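Local coordinates for DnaB intein (Synechocystis sp., PDB 1MI8), which probably excises itself from a replicative DNA helicase precursor and joins the flanking polypeptides by protein splicing, at residues 51-56 / 134-139; 77-82 / 93-98. The protein carries 4 engineered substitutions. All coordinates share one frame; numbering follows the deposited sequence.

Contact 1. Residues 51-56 / 134-139; sequences FMTGKK and EEVFDL. Engineered in segment 51-56: Met52 (natural residue Cys).
Met52, an engineered residue where the natural sequence has Cys, lays its CB and CG over one face of the Phe137 ring. CG makes a CH-pi contact, offset toward the rim. Met52 CB sits 3.3 Å from Phe137 CE2. Met52 CG is anti to the backbone N (chi1 164°), and bends further along the chain turn the methyl group to Glu135, with Met52 CE 3.6 Å from Glu135 CD. Lys55 and Glu135 lie on the same side of the sheet as Met52 and Phe137. Lys55 NZ forms a long salt bridge to Glu135 OE2 at 4.0 Å.

Phe51 and Asp138 lie side by side on the opposite side of the sheet. Asp138 O lies over one face of the Phe51 ring, and Phe51 CZ is 3.9 Å from Asp138 CB. Further along, Val136 CG1 meets both Thr53 OG1 and Lys56 CG. The Lys56 CG to Val136 CG1 distance, 3.5 Å, is tight for two carbons. The bent Lys56 chain then brings Lys56 NZ back to its own strand, where it bonds Thr53 O at 3.1 Å from above the carbonyl plane. Glu134 directs its carboxylate to Lys70 and Ser5.

The antiparallel pairing joins long strands 41-63 and 120-140 in the curled sheet of the intein splicing domain. Between Met52-Phe137 and Lys55-Glu135, strand 51-56 has one residue more than its partner, a beta bulge at Thr53 and Gly54. Gly54 has a positive phi of 112° there. Thr53 N gives a bond of 2.7 Å to Val136 O, and Val136 N bonds Gly54 O; these span the bulge. Two backbone bonds each at Phe51-Asp138 and Lys56-Glu134 flank it. Lys55 is exposed and its pair with Glu135 is long, so backbone bonds probably carry more of this pairing than the charges do.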
ATOM      1  N   PHE A  51      27.205   2.401   2.597  1.00 43.07           N
ATOM      2  CA  PHE A  51      27.493   1.015   2.241  1.00 43.20           C
ATOM      3  C   PHE A  51      26.326   0.289   1.552  1.00 43.24           C
ATOM      4  O   PHE A  51      25.167   0.654   1.746  1.00 42.22           O
ATOM      5  CB  PHE A  51      27.861   0.268   3.508  1.00 43.53           C
ATOM      6  CG  PHE A  51      26.867   0.439   4.598  1.00 43.13           C
ATOM      7  CD1 PHE A  51      25.814  -0.453   4.751  1.00 43.62           C
ATOM      8  CD2 PHE A  51      26.957   1.523   5.458  1.00 44.12           C
ATOM      9  CE1 PHE A  51      24.851  -0.265   5.751  1.00 44.48           C
ATOM     10  CE2 PHE A  51      26.000   1.726   6.465  1.00 44.25           C
ATOM     11  CZ  PHE A  51      24.946   0.835   6.610  1.00 43.91           C
ATOM     12  N   MET A  52      26.652  -0.684   0.717  1.00 42.36           N
ATOM     13  CA  MET A  52      25.643  -1.538   0.102  1.00 41.53           C
ATOM     14  C   MET A  52      25.314  -2.731   0.992  1.00 41.65           C
ATOM     15  O   MET A  52      26.267  -3.102   1.704  1.00 42.51           O
ATOM     16  CB  MET A  52      26.111  -2.012  -1.276  1.00 41.16           C
ATOM     17  CG  MET A  52      25.325  -3.192  -1.825  1.00 38.41           C
ATOM     18  SD  MET A  52      26.390  -4.504  -2.453  1.00 46.08           S
ATOM     19  CE  MET A  52      27.055  -3.726  -3.924  1.00 38.07           C
ATOM     20  N   THR A  53      24.125  -3.190   1.096  1.00 40.83           N
ATOM     21  CA  THR A  53      23.890  -4.306   2.000  1.00 41.92           C
ATOM     22  C   THR A  53      23.528  -5.552   1.215  1.00 42.75           C
ATOM     23  O   THR A  53      23.089  -6.550   1.790  1.00 43.42           O
ATOM     24  CB  THR A  53      22.753  -4.023   2.987  1.00 42.91           C
ATOM     25  OG1 THR A  53      21.534  -3.726   2.263  1.00 44.07           O
ATOM     26  CG2 THR A  53      23.123  -2.857   3.877  1.00 42.55           C
ATOM     27  N   GLY A  54      23.725  -5.505  -0.097  1.00 42.67           N
ATOM     28  CA  GLY A  54      23.385  -6.654  -0.910  1.00 43.44           C
ATOM     29  C   GLY A  54      22.215  -6.444  -1.860  1.00 43.79           C
ATOM     30  O   GLY A  54      21.822  -5.312  -2.146  1.00 44.32           O
ATOM     31  N   LYS A  55      21.659  -7.537  -2.367  1.00 43.29           N
ATOM     32  CA  LYS A  55      20.539  -7.430  -3.280  1.00 43.49           C
ATOM     33  C   LYS A  55      19.242  -7.725  -2.533  1.00 42.30           C
ATOM     34  O   LYS A  55      19.128  -8.740  -1.872  1.00 40.98           O
ATOM     35  CB  LYS A  55      20.716  -8.406  -4.441  1.00 45.66           C
ATOM     36  CG  LYS A  55      22.042  -8.258  -5.154  1.00 48.22           C
ATOM     37  CD  LYS A  55      21.891  -8.462  -6.638  1.00 49.21           C
ATOM     38  CE  LYS A  55      23.226  -8.164  -7.319  1.00 50.20           C
ATOM     39  NZ  LYS A  55      23.051  -7.617  -8.672  1.00 48.40           N
ATOM     40  N   LYS A  56      18.258  -6.840  -2.629  1.00 40.80           N
ATOM     41  CA  LYS A  56      17.025  -7.105  -1.902  1.00 38.94           C
ATOM     42  C   LYS A  56      15.838  -6.624  -2.655  1.00 34.90           C
ATOM     43  O   LYS A  56      15.912  -5.694  -3.420  1.00 33.76           O
ATOM     44  CB  LYS A  56      17.006  -6.422  -0.530  1.00 42.20           C
ATOM     45  CG  LYS A  56      18.205  -6.702   0.359  1.00 46.98           C
ATOM     46  CD  LYS A  56      18.298  -8.154   0.790  1.00 50.63           C
ATOM     47  CE  LYS A  56      19.730  -8.457   1.267  1.00 52.98           C
ATOM     48  NZ  LYS A  56      20.184  -7.403   2.245  1.00 54.55           N
ATOM     49  N   GLU A 134      17.002  -5.471  -6.264  1.00 32.84           N
ATOM     50  CA  GLU A 134      18.086  -4.586  -6.671  1.00 34.04           C
ATOM     51  C   GLU A 134      19.073  -4.507  -5.539  1.00 33.24           C
ATOM     52  O   GLU A 134      18.794  -4.953  -4.419  1.00 32.34           O
ATOM     53  CB  GLU A 134      17.645  -3.142  -6.917  1.00 35.56           C
ATOM     54  CG  GLU A 134      16.295  -2.904  -7.475  1.00 37.35           C
ATOM     55  CD  GLU A 134      16.102  -1.419  -7.724  1.00 38.34           C
ATOM     56  OE1 GLU A 134      16.985  -0.614  -7.310  1.00 39.04           O
ATOM     57  OE2 GLU A 134      15.083  -1.061  -8.336  1.00 37.87           O
ATOM     58  N   GLU A 135      20.243  -3.954  -5.877  1.00 35.30           N
ATOM     59  CA  GLU A 135      21.327  -3.707  -4.923  1.00 36.90           C
ATOM     60  C   GLU A 135      20.748  -2.624  -4.024  1.00 34.94           C
ATOM     61  O   GLU A 135      20.131  -1.666  -4.495  1.00 33.72           O
ATOM     62  CB  GLU A 135      22.575  -3.190  -5.659  1.00 39.79           C
ATOM     63  CG  GLU A 135      23.686  -4.207  -5.721  1.00 44.53           C
ATOM     64  CD  GLU A 135      24.769  -3.815  -6.732  1.00 49.12           C
ATOM     65  OE1 GLU A 135      24.964  -2.590  -6.976  1.00 51.26           O
ATOM     66  OE2 GLU A 135      25.437  -4.734  -7.278  1.00 50.73           O
ATOM     67  N   VAL A 136      20.953  -2.767  -2.734  1.00 34.83           N
ATOM     68  CA  VAL A 136      20.341  -1.822  -1.834  1.00 34.33           C
ATOM     69  C   VAL A 136      21.385  -1.263  -0.863  1.00 33.70           C
ATOM     70  O   VAL A 136      22.388  -1.941  -0.526  1.00 32.83           O
ATOM     71  CB  VAL A 136      19.081  -2.554  -1.236  1.00 36.26           C
ATOM     72  CG1 VAL A 136      19.441  -3.513  -0.104  1.00 34.15           C
ATOM     73  CG2 VAL A 136      18.009  -1.565  -0.907  1.00 40.95           C
ATOM     74  N   PHE A 137      21.198   0.005  -0.502  1.00 30.49           N
ATOM     75  CA  PHE A 137      22.141   0.731   0.344  1.00 30.63           C
ATOM     76  C   PHE A 137      21.562   1.507   1.553  1.00 30.50           C
ATOM     77  O   PHE A 137      20.355   1.826   1.607  1.00 26.92           O
ATOM     78  CB  PHE A 137      22.913   1.762  -0.500  1.00 31.18           C
ATOM     79  CG  PHE A 137      23.591   1.212  -1.768  1.00 33.40           C
ATOM     80  CD1 PHE A 137      22.844   0.799  -2.865  1.00 32.32           C
ATOM     81  CD2 PHE A 137      24.994   1.191  -1.870  1.00 34.68           C
ATOM     82  CE1 PHE A 137      23.447   0.376  -4.055  1.00 35.76           C
ATOM     83  CE2 PHE A 137      25.641   0.767  -3.078  1.00 36.11           C
ATOM     84  CZ  PHE A 137      24.872   0.358  -4.172  1.00 36.54           C
ATOM     85  N   ASP A 138      22.458   1.847   2.495  1.00 29.26           N
ATOM     86  CA  ASP A 138      22.089   2.628   3.668  1.00 31.19           C
ATOM     87  C   ASP A 138      23.286   3.464   4.143  1.00 31.78           C
ATOM     88  O   ASP A 138      24.398   3.445   3.594  1.00 31.85           O
ATOM     89  CB  ASP A 138      21.561   1.705   4.807  1.00 31.55           C
ATOM     90  CG  ASP A 138      20.596   2.434   5.809  1.00 35.81           C
ATOM     91  OD1 ASP A 138      20.329   3.660   5.644  1.00 30.71           O
ATOM     92  OD2 ASP A 138      20.114   1.756   6.786  1.00 36.04           O
ATOM     93  N   LEU A 139      23.078   4.236   5.167  1.00 33.23           N
ATOM     94  CA  LEU A 139      24.203   4.995   5.594  1.00 34.21           C
ATOM     95  C   LEU A 139      23.960   5.164   7.047  1.00 34.36           C
ATOM     96  O   LEU A 139      22.853   4.927   7.515  1.00 35.04           O
ATOM     97  CB  LEU A 139      24.297   6.302   4.786  1.00 34.00           C
ATOM     98  CG  LEU A 139      23.098   7.253   4.677  1.00 32.48           C
ATOM     99  CD1 LEU A 139      22.998   8.059   5.935  1.00 30.67           C
ATOM    100  CD2 LEU A 139      23.281   8.189   3.494  1.00 32.31           C
TER

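Contact 2. Residues 77-82 / 93-98; sequences FLTIDG and EHIALP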
ATOM      1  N   PHE A  77      10.032   4.908   7.690  1.00 23.54           N
ATOM      2  CA  PHE A  77       9.647   6.267   7.323  1.00 21.19           C
ATOM      3  C   PHE A  77       8.941   6.915   8.512  1.00 22.63           C
ATOM      4  O   PHE A  77       8.376   6.216   9.381  1.00 20.76           O
ATOM      5  CB  PHE A  77       8.701   6.252   6.118  1.00 22.77           C
ATOM      6  CG  PHE A  77       9.325   5.688   4.896  1.00 22.48           C
ATOM      7  CD1 PHE A  77       9.491   4.301   4.759  1.00 19.35           C
ATOM      8  CD2 PHE A  77       9.844   6.551   3.914  1.00 21.66           C
ATOM      9  CE1 PHE A  77      10.179   3.772   3.649  1.00 19.78           C
ATOM     10  CE2 PHE A  77      10.535   6.037   2.805  1.00 20.04           C
ATOM     11  CZ  PHE A  77      10.706   4.650   2.674  1.00 21.21           C
ATOM     12  N   LEU A  78       8.959   8.242   8.547  1.00 21.01           N
ATOM     13  CA  LEU A  78       8.429   8.896   9.702  1.00 22.93           C
ATOM     14  C   LEU A  78       6.995   9.252   9.534  1.00 23.30           C
ATOM     15  O   LEU A  78       6.622  10.064   8.675  1.00 21.05           O
ATOM     16  CB  LEU A  78       9.277  10.097  10.084  1.00 24.61           C
ATOM     17  CG  LEU A  78       8.797  10.842  11.335  1.00 27.26           C
ATOM     18  CD1 LEU A  78       8.855   9.944  12.639  1.00 23.91           C
ATOM     19  CD2 LEU A  78       9.666  12.054  11.486  1.00 25.25           C
ATOM     20  N   THR A  79       6.204   8.593  10.390  1.00 23.00           N
ATOM     21  CA  THR A  79       4.748   8.725  10.429  1.00 25.35           C
ATOM     22  C   THR A  79       4.312   9.710  11.538  1.00 28.51           C
ATOM     23  O   THR A  79       5.108  10.033  12.423  1.00 26.48           O
ATOM     24  CB  THR A  79       4.173   7.286  10.675  1.00 27.20           C
ATOM     25  OG1 THR A  79       3.952   6.638   9.409  1.00 27.93           O
ATOM     26  CG2 THR A  79       3.045   7.277  11.486  1.00 19.79           C
ATOM     27  N   ILE A  80       3.066  10.202  11.465  1.00 29.80           N
ATOM     28  CA  ILE A  80       2.545  11.082  12.488  1.00 32.42           C
ATOM     29  C   ILE A  80       2.658  10.326  13.802  1.00 33.72           C
ATOM     30  O   ILE A  80       2.894  10.932  14.831  1.00 32.22           O
ATOM     31  CB  ILE A  80       1.061  11.471  12.247  1.00 33.31           C
ATOM     32  CG1 ILE A  80       0.959  12.419  11.021  1.00 33.91           C
ATOM     33  CG2 ILE A  80       0.549  12.248  13.438  1.00 35.93           C
ATOM     34  CD1 ILE A  80      -0.461  12.577  10.413  1.00 31.52           C
ATOM     35  N   ASP A  81       2.486   9.007  13.825  1.00 34.44           N
ATOM     36  CA  ASP A  81       2.722   8.460  15.148  1.00 37.46           C
ATOM     37  C   ASP A  81       3.986   7.615  15.271  1.00 36.59           C
ATOM     38  O   ASP A  81       4.027   6.582  15.914  1.00 38.81           O
ATOM     39  CB  ASP A  81       1.432   7.836  15.795  1.00 42.12           C
ATOM     40  CG  ASP A  81       0.914   6.600  15.105  1.00 45.30           C
ATOM     41  OD1 ASP A  81       1.622   5.584  15.177  1.00 48.09           O
ATOM     42  OD2 ASP A  81      -0.219   6.642  14.528  1.00 45.18           O
ATOM     43  N   GLY A  82       5.061   8.117  14.667  1.00 33.85           N
ATOM     44  CA  GLY A  82       6.338   7.443  14.768  1.00 30.56           C
ATOM     45  C   GLY A  82       6.903   6.723  13.567  1.00 27.85           C
ATOM     46  O   GLY A  82       6.310   6.683  12.518  1.00 29.78           O
ATOM     47  N   GLU A  93      -1.881   6.570   6.086  1.00 24.78           N
ATOM     48  CA  GLU A  93      -0.794   7.226   6.842  1.00 24.59           C
ATOM     49  C   GLU A  93      -0.269   8.493   6.158  1.00 23.33           C
ATOM     50  O   GLU A  93      -0.448   8.675   4.957  1.00 24.52           O
ATOM     51  CB  GLU A  93       0.414   6.260   7.040  1.00 26.52           C
ATOM     52  CG  GLU A  93       0.231   4.870   7.745  1.00 28.19           C
ATOM     53  CD  GLU A  93       0.264   4.946   9.297  1.00 33.80           C
ATOM     54  OE1 GLU A  93       0.817   5.909   9.889  1.00 36.27           O
ATOM     55  OE2 GLU A  93      -0.214   4.009   9.937  1.00 33.42           O
ATOM     56  N   HIS A  94       0.365   9.391   6.906  1.00 22.40           N
ATOM     57  CA  HIS A  94       1.024  10.515   6.248  1.00 21.33           C
ATOM     58  C   HIS A  94       2.486  10.315   6.653  1.00 21.13           C
ATOM     59  O   HIS A  94       2.759   9.797   7.745  1.00 20.79           O
ATOM     60  CB  HIS A  94       0.572  11.882   6.790  1.00 23.22           C
ATOM     61  CG  HIS A  94      -0.881  12.178   6.564  1.00 23.77           C
ATOM     62  ND1 HIS A  94      -1.885  11.545   7.267  1.00 26.17           N
ATOM     63  CD2 HIS A  94      -1.497  12.984   5.668  1.00 24.23           C
ATOM     64  CE1 HIS A  94      -3.060  11.940   6.804  1.00 25.46           C
ATOM     65  NE2 HIS A  94      -2.852  12.809   5.831  1.00 25.74           N
ATOM     66  N   ILE A  95       3.432  10.726   5.821  1.00 19.64           N
ATOM     67  CA  ILE A  95       4.852  10.629   6.221  1.00 20.02           C
ATOM     68  C   ILE A  95       5.569  11.967   6.060  1.00 18.87           C
ATOM     69  O   ILE A  95       5.170  12.861   5.300  1.00 18.03           O
ATOM     70  CB  ILE A  95       5.629   9.546   5.466  1.00 19.84           C
ATOM     71  CG1 ILE A  95       5.755   9.929   3.995  1.00 22.88           C
ATOM     72  CG2 ILE A  95       4.885   8.185   5.646  1.00 20.27           C
ATOM     73  CD1 ILE A  95       6.675   8.959   3.166  1.00 23.45           C
ATOM     74  N   ALA A  96       6.622  12.099   6.828  1.00 17.85           N
ATOM     75  CA  ALA A  96       7.373  13.319   6.892  1.00 21.00           C
ATOM     76  C   ALA A  96       8.253  13.601   5.651  1.00 22.05           C
ATOM     77  O   ALA A  96       9.058  12.727   5.235  1.00 22.13           O
ATOM     78  CB  ALA A  96       8.223  13.271   8.137  1.00 19.86           C
ATOM     79  N   LEU A  97       8.056  14.787   5.059  1.00 19.97           N
ATOM     80  CA  LEU A  97       8.875  15.283   3.924  1.00 20.98           C
ATOM     81  C   LEU A  97       9.456  16.642   4.345  1.00 21.52           C
ATOM     82  O   LEU A  97       8.798  17.436   4.989  1.00 18.88           O
ATOM     83  CB  LEU A  97       8.051  15.575   2.661  1.00 21.24           C
ATOM     84  CG  LEU A  97       7.056  14.540   2.168  1.00 21.84           C
ATOM     85  CD1 LEU A  97       6.494  15.091   0.866  1.00 24.21           C
ATOM     86  CD2 LEU A  97       7.731  13.176   2.012  1.00 21.27           C
ATOM     87  N   PRO A  98      10.692  16.927   3.937  1.00 22.40           N
ATOM     88  CA  PRO A  98      11.270  18.227   4.315  1.00 24.39           C
ATOM     89  C   PRO A  98      10.445  19.311   3.601  1.00 27.58           C
ATOM     90  O   PRO A  98      10.108  19.169   2.439  1.00 25.58           O
ATOM     91  CB  PRO A  98      12.710  18.124   3.809  1.00 25.67           C
ATOM     92  CG  PRO A  98      12.685  16.903   2.801  1.00 24.07           C
ATOM     93  CD  PRO A  98      11.694  15.984   3.392  1.00 23.86           C
TER
HETATM   94  O   HOH W   1       9.287   9.954   6.352  1.00 17.35           O
HETATM   95  O   HOH W   2       0.506   8.937   9.826  1.00 24.71           O
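Ile95 packs on the Leu78 carbonyl and the Phe77 ring. Ile95 CB lies 3.4 Å from Leu78 O. CG2 stands near the same oxygen and near Thr79 OG1. CG1 is placed between the backbone N and the carbonyl carbon (chi1 67°), and the branch ends at Ile95 CD1, 4.0 Å from Phe77 CD2. The two side chains point the same way, and Leu61 and Ile152 also pack on both.

Leu78 O accepts the N-H of Ala96, with Ala96 N 2.7 Å away, and Leu78 CD2 rests on Ala96 CB. Water 1 bridges Leu78 N and Ala96 O, adding a second polar link here.

At the other end, Glu93 OE1 accepts the Thr79 hydroxyl, with Thr79 OG1 3.3 Å away and above the carboxylate plane. Glu93 OE1 also accepts a bond from water 2, which in turn takes the N-H groups of Ile80 and His94. Lys84 makes a weak, long ion pair with this oxygen. Ile80 and His94 run side by side, with Ile80 CD1 3.6 Å from His94 ND1.

The strand directions differ by 115°, far from a regular antiparallel pair. Segment 77-82 leaves its strand through a type I turn, Thr79 to Gly82, into strand 82-85. This small hairpin packed across a strand of the larger curled sheet belongs to the all-beta, horseshoe-like Hint fold of intein splicing domains.

Overall arrangement
From the N terminus, the chain first enters contact 1 with residues 51-56, on the long strand 41-63. It then passes through residues 77-82 and returns at 93-98, closing the short loop of contact 2. Strand 120-140 follows, and residues 134-139 pair back on 51-56. Contact 2 is therefore nested inside the larger loop closed by contact 1. The two lie on opposite sides of the chain's centre, with their own centres about 23 Å apart, and do not touch. Strand 120-140 connects them, since it also pairs with strand 94-98. Contact 1 joins the two long strands, while contact 2 ties the small 76-85 hairpin to the same curled sheet.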